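Local coordinates for histone FOLD protein (Methanopyrus kandleri, PDB 1F1E) that packages DNA as an archaeal histone, each chain carrying two histone-fold sequences in tandem and pairing with a second copy, at the interface of chains A and B. Numbering follows the deposited sequence. Chains: chain A/B, Histone FOLD protein.

The interface of chains A and B. Residues chain A 41, 45, 69, 149, 154; chain B 69-71.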
# COMPACT_ATOMS: atom_id res chain seq x y z
N TYR A 41 8.82 0.93 -7.64
CA TYR A 41 7.56 0.37 -7.27
C TYR A 41 6.42 1.32 -7.65
O TYR A 41 5.41 0.95 -8.20
CB TYR A 41 7.58 0.06 -5.76
CG TYR A 41 6.19 -0.07 -5.19
CD1 TYR A 41 5.38 -1.18 -5.30
CD2 TYR A 41 5.66 0.99 -4.49
CE1 TYR A 41 4.13 -1.19 -4.74
CE2 TYR A 41 4.39 1.01 -3.92
CZ TYR A 41 3.63 -0.13 -4.06
OH TYR A 41 2.36 -0.13 -3.50
N ALA A 45 3.56 0.91 -10.36
CA ALA A 45 2.14 1.09 -9.96
C ALA A 45 1.43 2.07 -10.84
O ALA A 45 0.29 1.83 -11.22
CB ALA A 45 2.12 1.53 -8.52
N VAL A 69 -4.17 5.80 -2.73
CA VAL A 69 -4.13 4.47 -2.16
C VAL A 69 -2.91 4.19 -1.27
O VAL A 69 -2.96 3.45 -0.29
CB VAL A 69 -4.25 3.28 -3.15
CG1 VAL A 69 -5.07 3.65 -4.39
CG2 VAL A 69 -2.85 2.76 -3.41
N PRO A 149 3.27 -1.08 2.11
CA PRO A 149 2.68 -2.41 1.99
C PRO A 149 3.79 -3.45 2.00
O PRO A 149 4.89 -3.22 1.58
CB PRO A 149 2.00 -2.33 0.63
CG PRO A 149 2.84 -1.32 -0.10
CD PRO A 149 3.13 -0.25 0.90
N LEU A 154 9.45 -3.90 -1.47
CA LEU A 154 8.93 -3.37 -2.71
C LEU A 154 9.81 -3.67 -3.91
O LEU A 154 10.94 -4.17 -3.65
CB LEU A 154 8.77 -1.83 -2.63
CG LEU A 154 7.98 -1.27 -1.51
CD1 LEU A 154 7.97 0.28 -1.58
CD2 LEU A 154 6.54 -1.85 -1.44
OXT LEU A 154 9.31 -3.39 -5.04
N VAL B 69 -0.66 -3.19 -6.92
CA VAL B 69 0.02 -2.25 -6.05
C VAL B 69 -0.01 -2.62 -4.57
O VAL B 69 0.91 -2.35 -3.79
CB VAL B 69 -0.41 -0.77 -6.17
CG1 VAL B 69 -0.91 -0.41 -7.57
CG2 VAL B 69 -1.38 -0.47 -5.02
N LEU B 70 -1.05 -3.29 -4.08
CA LEU B 70 -1.02 -3.79 -2.71
C LEU B 70 -0.17 -5.06 -2.57
O LEU B 70 0.05 -5.50 -1.41
CB LEU B 70 -2.45 -4.08 -2.23
CG LEU B 70 -3.32 -2.81 -2.19
CD1 LEU B 70 -4.77 -3.17 -1.95
CD2 LEU B 70 -2.80 -1.90 -1.08
N MSE B 71 0.23 -5.63 -3.67
CA MSE B 71 1.10 -6.81 -3.72
C MSE B 71 0.40 -8.00 -3.03
O MSE B 71 0.99 -8.84 -2.41
CB MSE B 71 2.49 -6.61 -3.20
CG MSE B 71 3.29 -5.58 -4.06
SE MSE B 71 4.77 -5.08 -3.10
CE MSE B 71 3.90 -4.09 -1.87
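The phenolic hydroxyl of A:Tyr41 gives its hydrogen to the backbone carbonyl of B:Val69, OH to O 2.7 Å, close to the C-terminal end of helix 60-70 of chain B. The bond meets the carbonyl at a C=O...donor angle of 131°, with the hydroxyl tilted 31° from the carbonyl plane, while the oxygen itself lies at the edge of the phenol ring and in the plane of that ring. On helix 25-51, A:Tyr41 keeps CG opposite the backbone N (chi1 160°), which sends the ring towards chain B. One ring face is covered from within chain A by CD2 of the C-terminal residue A:Leu154, 4.0 Å above the plane and over its centre, so the phenol has support against tipping to that side. A phenylalanine here could keep the ring packing but would probably leave the carbonyl of B:Val69 without this mate and the ring freer to shift. One helical turn on, the methyl CB of A:Ala45 meets the CG1 branch of B:Val69 at 3.7 Å. The other branch, CG2, faces its symmetry counterpart, CG2 of A:Val69, at 3.9 Å, and the two valines pass each other at a slant where the helices 60-70 come together. This meeting of like residues belongs to the two-fold symmetric pairing of the chains, which probably reflects the dimer of a protein that itself holds two histone-fold sequences; the valine pair maps onto itself, while the other contacts have a twin with the chains exchanged. Just beyond the helix end, the selenomethionine B:Met71, which takes the place of methionine, bends at its last torsion and directs its terminal methyl CE against apolar groups of chain A. There the side chains of A:Leu154 and B:Met71 cross at about a right angle, with CD2 packed tightly 3.5 Å from CE, and CG of the A:Pro149 ring presses on the same CE at 3.4 Å.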